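Local structure of putative phenazine biosynthesis PhzC/PhzF protein (Clostridium difficile, 4DUN) at residues G175-A180 against S189-P194; E59-T64 against F97-K102. The protein is a PhzF-family member and probably acts as an isomerase, although its substrate is not established. All coordinates share one frame; numbering follows the deposited sequence.

Contact 1 of 2, residues G175-A180 against S189-P194; sequences GIIITA and SRYFCP
Strands 176-181 and 187-193 form an antiparallel beta hairpin, buried in the C-terminal half of the chain, and the pairing runs from Ile-176 opposite Phe-192 to Thr-179 opposite Ser-189. Two hydrogen-bonded pairs hold the backbones together. Ile-176 N bonds Phe-192 O at 3.0 Å, and Phe-192 N returns a bond to Ile-176 O; Ile-178 and Arg-190 exchange a second such pair. On the face carrying Ile-177 and Tyr-191, a non-hydrogen-bonded pair, the tyrosine CG stands anti to its backbone N (chi1 -173°), which leans the ring across the neighbouring strand. Ile-177 CG1 packs tightly on Tyr-191 CD2 at 3.4 Å, and further along the ring Tyr-191 OH lies 3.6 Å from CA of Gly-175, which has no side chain. The hairpin belongs to one of the two similar halves of the PhzF fold, which is that of the diaminopimelate epimerase clan; Tyr-191 OH bonds Asp-146 and a bound buffer molecule, so this face probably borders the pocket between the halves. The other face carries Ile-176, Ile-178, Arg-190 and Phe-192. Ile-178 CD1 meets the edge of the Phe-192 ring, 3.9 Å from CE2, while Ile-178 CG1 runs alongside Arg-190 CB at 3.8 Å. The arginine chain bends at chi3 (71°) and brings one face of its guanidinium against the edge of the Phe-192 ring, whose CZ stands 3.6 Å above the guanidinium plane, toward its rim. Arg-190 NE forms a salt bridge with Glu-199, and NH1 bonds the carbonyls of Val-157 and Tyr-160.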
loop_
_atom_site.group_PDB
_atom_site.type_symbol
_atom_site.label_atom_id
_atom_site.label_comp_id
_atom_site.label_asym_id
_atom_site.label_seq_id
_atom_site.Cartn_x
_atom_site.Cartn_y
_atom_site.Cartn_z
ATOM N N GLY A 175 -19.109 2.249 -10.356
ATOM C CA GLY A 175 -18.804 0.979 -9.717
ATOM C C GLY A 175 -19.853 -0.068 -10.022
ATOM O O GLY A 175 -20.938 0.243 -10.524
ATOM N N ILE A 176 -19.524 -1.317 -9.719
ATOM C CA ILE A 176 -20.412 -2.460 -9.930
ATOM C C ILE A 176 -20.729 -3.036 -8.563
ATOM O O ILE A 176 -19.822 -3.483 -7.851
ATOM C CB ILE A 176 -19.795 -3.535 -10.883
ATOM C CG1 ILE A 176 -19.223 -2.925 -12.205
ATOM C CG2 ILE A 176 -20.768 -4.696 -11.130
ATOM C CD1 ILE A 176 -20.224 -2.138 -13.132
ATOM N N ILE A 177 -22.021 -3.052 -8.226
ATOM C CA ILE A 177 -22.511 -3.564 -6.956
ATOM C C ILE A 177 -23.228 -4.898 -7.175
ATOM O O ILE A 177 -24.063 -5.009 -8.082
ATOM C CB ILE A 177 -23.486 -2.534 -6.294
ATOM C CG1 ILE A 177 -22.815 -1.162 -6.005
ATOM C CG2 ILE A 177 -24.169 -3.110 -5.023
ATOM C CD1 ILE A 177 -23.831 -0.064 -5.716
ATOM N N ILE A 178 -22.943 -5.886 -6.317
ATOM C CA ILE A 178 -23.692 -7.130 -6.286
ATOM C C ILE A 178 -24.373 -7.156 -4.912
ATOM O O ILE A 178 -23.771 -6.729 -3.930
ATOM C CB ILE A 178 -22.870 -8.403 -6.622
ATOM C CG1 ILE A 178 -21.702 -8.614 -5.626
ATOM C CG2 ILE A 178 -22.403 -8.392 -8.087
ATOM C CD1 ILE A 178 -20.973 -9.982 -5.767
ATOM N N THR A 179 -25.652 -7.537 -4.844
ATOM C CA THR A 179 -26.363 -7.487 -3.561
ATOM C C THR A 179 -27.327 -8.663 -3.430
ATOM O O THR A 179 -27.765 -9.207 -4.438
ATOM C CB THR A 179 -27.103 -6.112 -3.414
ATOM O OG1 THR A 179 -27.626 -5.983 -2.096
ATOM C CG2 THR A 179 -28.239 -5.931 -4.425
ATOM N N ALA A 180 -27.655 -9.051 -2.181
ATOM C CA ALA A 180 -28.635 -10.117 -1.898
ATOM C C ALA A 180 -29.097 -9.989 -0.464
ATOM O O ALA A 180 -28.512 -9.202 0.286
ATOM C CB ALA A 180 -28.007 -11.498 -2.124
ATOM N N SER A 189 -23.721 -6.839 0.371
ATOM C CA SER A 189 -23.237 -6.346 -0.929
ATOM C C SER A 189 -21.722 -6.432 -1.001
ATOM O O SER A 189 -21.056 -6.671 -0.000
ATOM C CB SER A 189 -23.695 -4.914 -1.216
ATOM O OG SER A 189 -23.007 -3.972 -0.400
ATOM N N ARG A 190 -21.214 -6.345 -2.212
ATOM C CA ARG A 190 -19.805 -6.218 -2.548
ATOM C C ARG A 190 -19.739 -5.146 -3.628
ATOM O O ARG A 190 -20.646 -5.053 -4.464
ATOM C CB ARG A 190 -19.161 -7.534 -2.980
ATOM C CG ARG A 190 -18.981 -8.517 -1.812
ATOM C CD ARG A 190 -18.588 -9.874 -2.312
ATOM N NE ARG A 190 -17.219 -9.879 -2.816
ATOM C CZ ARG A 190 -16.703 -10.831 -3.583
ATOM N NH1 ARG A 190 -17.446 -11.879 -3.953
ATOM N NH2 ARG A 190 -15.444 -10.749 -3.989
ATOM N N TYR A 191 -18.717 -4.299 -3.562
ATOM C CA TYR A 191 -18.573 -3.170 -4.477
ATOM C C TYR A 191 -17.238 -3.280 -5.208
ATOM O O TYR A 191 -16.190 -3.347 -4.568
ATOM C CB TYR A 191 -18.678 -1.848 -3.680
ATOM C CG TYR A 191 -18.702 -0.596 -4.525
ATOM C CD1 TYR A 191 -17.525 -0.035 -5.012
ATOM C CD2 TYR A 191 -19.884 0.112 -4.719
ATOM C CE1 TYR A 191 -17.539 1.146 -5.765
ATOM C CE2 TYR A 191 -19.914 1.287 -5.476
ATOM C CZ TYR A 191 -18.737 1.801 -5.997
ATOM O OH TYR A 191 -18.760 2.961 -6.731
ATOM N N PHE A 192 -17.278 -3.268 -6.540
ATOM C CA PHE A 192 -16.085 -3.405 -7.377
ATOM C C PHE A 192 -15.773 -2.112 -8.127
ATOM O O PHE A 192 -16.668 -1.495 -8.728
ATOM C CB PHE A 192 -16.249 -4.588 -8.365
ATOM C CG PHE A 192 -16.558 -5.880 -7.630
ATOM C CD1 PHE A 192 -15.557 -6.574 -6.955
ATOM C CD2 PHE A 192 -17.858 -6.374 -7.572
ATOM C CE1 PHE A 192 -15.850 -7.737 -6.229
ATOM C CE2 PHE A 192 -18.152 -7.530 -6.841
ATOM C CZ PHE A 192 -17.139 -8.210 -6.184
ATOM N N CYS A 193 -14.478 -1.720 -8.088
ATOM C CA CYS A 193 -13.919 -0.527 -8.724
ATOM C C CYS A 193 -13.072 -0.980 -9.918
ATOM O O CYS A 193 -11.879 -1.288 -9.747
ATOM C CB CYS A 193 -13.102 0.282 -7.718
ATOM S SG CYS A 193 -13.937 0.542 -6.134
ATOM N N PRO A 194 -13.691 -1.077 -11.121
ATOM C CA PRO A 194 -12.979 -1.650 -12.274
ATOM C C PRO A 194 -11.719 -0.893 -12.705
ATOM O O PRO A 194 -10.731 -1.545 -13.050
ATOM C CB PRO A 194 -14.045 -1.650 -13.379
ATOM C CG PRO A 194 -15.361 -1.706 -12.617
ATOM C CD PRO A 194 -15.103 -0.789 -11.470
#

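Contact 2 of 2, residues E59-T64 against F97-K102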
loop_
_atom_site.group_PDB
_atom_site.type_symbol
_atom_site.label_atom_id
_atom_site.label_comp_id
_atom_site.label_asym_id
_atom_site.label_seq_id
_atom_site.Cartn_x
_atom_site.Cartn_y
_atom_site.Cartn_z
ATOM N N GLU A 59 -10.753 21.871 8.106
ATOM C CA GLU A 59 -10.684 21.654 6.663
ATOM C C GLU A 59 -10.249 20.239 6.473
ATOM O O GLU A 59 -9.315 19.805 7.153
ATOM C CB GLU A 59 -9.691 22.603 5.981
ATOM C CG GLU A 59 -10.237 23.995 5.767
ATOM C CD GLU A 59 -9.256 24.863 5.007
ATOM O OE1 GLU A 59 -8.524 24.334 4.135
ATOM O OE2 GLU A 59 -9.204 26.074 5.308
ATOM N N LEU A 60 -10.911 19.511 5.588
ATOM C CA LEU A 60 -10.605 18.090 5.369
ATOM C C LEU A 60 -10.365 17.832 3.893
ATOM O O LEU A 60 -11.211 18.179 3.067
ATOM C CB LEU A 60 -11.757 17.201 5.907
ATOM C CG LEU A 60 -11.745 15.674 5.575
ATOM C CD1 LEU A 60 -10.517 14.965 6.191
ATOM C CD2 LEU A 60 -13.065 14.988 6.010
ATOM N N ARG A 61 -9.194 17.268 3.597
ATOM C CA ARG A 61 -8.853 16.751 2.278
ATOM C C ARG A 61 -8.461 15.263 2.318
ATOM O O ARG A 61 -8.046 14.787 3.302
ATOM C CB ARG A 61 -7.733 17.556 1.608
ATOM C CG ARG A 61 -8.000 19.039 1.450
ATOM C CD ARG A 61 -6.772 19.787 0.906
ATOM N NE ARG A 61 -6.915 21.234 0.810
ATOM C CZ ARG A 61 -7.146 21.873 -0.327
ATOM N NH1 ARG A 61 -7.269 21.212 -1.437
ATOM N NH2 ARG A 61 -7.243 23.175 -0.365
ATOM N N TRP A 62 -8.637 14.596 1.209
ATOM C CA TRP A 62 -8.267 13.211 1.076
ATOM C C TRP A 62 -7.423 13.003 -0.163
ATOM O O TRP A 62 -7.705 13.529 -1.197
ATOM C CB TRP A 62 -9.475 12.283 0.979
ATOM C CG TRP A 62 -10.664 12.606 1.806
ATOM C CD1 TRP A 62 -10.974 12.095 3.015
ATOM C CD2 TRP A 62 -11.723 13.475 1.465
ATOM N NE1 TRP A 62 -12.137 12.572 3.445
ATOM C CE2 TRP A 62 -12.622 13.453 2.528
ATOM C CE3 TRP A 62 -11.993 14.280 0.371
ATOM C CZ2 TRP A 62 -13.767 14.175 2.524
ATOM C CZ3 TRP A 62 -13.112 15.009 0.386
ATOM C CH2 TRP A 62 -13.988 14.960 1.449
ATOM N N PHE A 63 -6.416 12.164 -0.010
ATOM C CA PHE A 63 -5.520 11.812 -1.097
ATOM C C PHE A 63 -5.361 10.316 -1.176
ATOM O O PHE A 63 -5.104 9.671 -0.154
ATOM C CB PHE A 63 -4.140 12.440 -0.853
ATOM C CG PHE A 63 -4.060 13.920 -1.072
ATOM C CD1 PHE A 63 -4.562 14.810 -0.119
ATOM C CD2 PHE A 63 -3.428 14.440 -2.197
ATOM C CE1 PHE A 63 -4.457 16.193 -0.312
ATOM C CE2 PHE A 63 -3.318 15.825 -2.377
ATOM C CZ PHE A 63 -3.844 16.688 -1.435
ATOM N N THR A 64 -5.465 9.763 -2.385
ATOM C CA THR A 64 -5.092 8.365 -2.586
ATOM C C THR A 64 -3.549 8.392 -2.731
ATOM O O THR A 64 -2.992 9.492 -2.840
ATOM C CB THR A 64 -5.771 7.775 -3.847
ATOM O OG1 THR A 64 -5.195 8.416 -4.990
ATOM C CG2 THR A 64 -7.309 7.897 -3.833
ATOM N N PHE A 97 -15.054 21.019 6.371
ATOM C CA PHE A 97 -15.161 21.783 5.141
ATOM C C PHE A 97 -14.247 21.138 4.117
ATOM O O PHE A 97 -13.050 20.981 4.357
ATOM C CB PHE A 97 -14.865 23.264 5.370
ATOM C CG PHE A 97 -15.993 23.908 6.144
ATOM C CD1 PHE A 97 -15.921 24.043 7.525
ATOM C CD2 PHE A 97 -17.169 24.289 5.503
ATOM C CE1 PHE A 97 -16.994 24.584 8.250
ATOM C CE2 PHE A 97 -18.229 24.849 6.223
ATOM C CZ PHE A 97 -18.133 24.993 7.590
ATOM N N THR A 98 -14.838 20.686 2.993
ATOM C CA THR A 98 -14.144 19.915 1.960
ATOM C C THR A 98 -14.352 20.485 0.549
ATOM O O THR A 98 -15.148 21.405 0.361
ATOM C CB THR A 98 -14.666 18.454 1.961
ATOM O OG1 THR A 98 -15.925 18.392 1.267
ATOM C CG2 THR A 98 -14.777 17.844 3.389
ATOM N N GLN A 99 -13.738 19.825 -0.449
ATOM C CA GLN A 99 -13.879 20.148 -1.886
ATOM C C GLN A 99 -15.340 20.058 -2.323
ATOM O O GLN A 99 -15.720 20.712 -3.287
ATOM C CB GLN A 99 -13.065 19.156 -2.736
ATOM C CG GLN A 99 -11.552 19.291 -2.600
ATOM C CD GLN A 99 -10.976 20.404 -3.429
ATOM O OE1 GLN A 99 -11.690 21.225 -4.020
ATOM N NE2 GLN A 99 -9.659 20.446 -3.494
ATOM N N SER A 100 -16.127 19.192 -1.649
ATOM C CA SER A 100 -17.546 18.953 -1.973
ATOM C C SER A 100 -18.516 19.604 -0.971
ATOM O O SER A 100 -19.684 19.229 -0.906
ATOM C CB SER A 100 -17.823 17.452 -2.058
ATOM O OG SER A 100 -17.119 16.948 -3.177
ATOM N N GLY A 101 -18.046 20.601 -0.243
ATOM C CA GLY A 101 -18.893 21.319 0.698
ATOM C C GLY A 101 -18.767 20.821 2.118
ATOM O O GLY A 101 -17.826 20.095 2.456
ATOM N N LYS A 102 -19.694 21.252 2.962
ATOM C CA LYS A 102 -19.662 20.903 4.377
ATOM C C LYS A 102 -20.158 19.474 4.612
ATOM O O LYS A 102 -21.215 19.102 4.101
ATOM C CB LYS A 102 -20.508 21.900 5.187
ATOM C CG LYS A 102 -20.458 21.657 6.700
ATOM C CD LYS A 102 -21.070 22.812 7.511
ATOM C CE LYS A 102 -22.564 22.808 7.612
ATOM N NZ LYS A 102 -23.014 23.695 8.718
HETATM O O HOH W 1 -11.581 18.268 0.430
HETATM O O HOH W 2 -7.052 20.939 -4.513
#
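Leu-60 N donates to Phe-97 O at 2.9 Å, at the place where Glu-59 pairs in parallel with Phe-97. Beyond it the two chains diverge, and Leu-60 O turns to a water that donates to it and accepts from Gln-99 N at 2.8 Å. The side chains meet at Thr-98, whose CG2 lies 4.0 Å from Leu-60 CB and 3.6 Å from Trp-62 CH2, touching the indole at its six-membered ring. Leu-60 CG sits over one face of the same indole, so leucine and threonine together pack against Trp-62. Further out, Arg-61 NH1 and Gln-99 NE2 approach to 3.2 Å, but both are donors; Glu-68 OE2 reconciles them, in a salt bridge with Arg-61 NH1 and a hydrogen bond with Gln-99 NE2, and a second water accepts weakly from both. What sets Thr-98 in place is a type I turn, Thr-98 to Gly-101, that closes a tight beta hairpin. Thr-98 OG1 lies between its backbone N and carbonyl carbon (chi1 79°), where it accepts from Ser-100 N at 3.0 Å in an ST turn and donates to Gly-101 O at 2.8 Å. Gly-101 O also accepts from Thr-98 N, so two donors grip it, and Gly-101 has backbone angles suited to glycine. Ser-100 OG bonds the carbonyl of Asp-70. Strand 57-63 pairs with strand 93-98, with strand 47-54, which carries the predicted active-site residue Glu-47, and, around Trp-62, with the short strand 68-69, while helix 33-43 packs against Phe-63 and Arg-61.

Contact 2 closes before contact 1 opens along the chain, and their centres lie 25 Å apart on opposite sides of the chain's centre. Nearest atoms are about 10 Å apart, so they do not touch. Contact 2 lies in the N-terminal half of the PhzF fold and contact 1 in the C-terminal half, with the long strand 244-259 pairing with strands on both sides. A nickel ion lies between them, about 7 Å from the Tyr-191 side chain and about 9 Å from that of Trp-62. The two contacts therefore probably flank the cleft that holds the active site in this family, with the predicted active-site residue Glu-47 nearer contact 2.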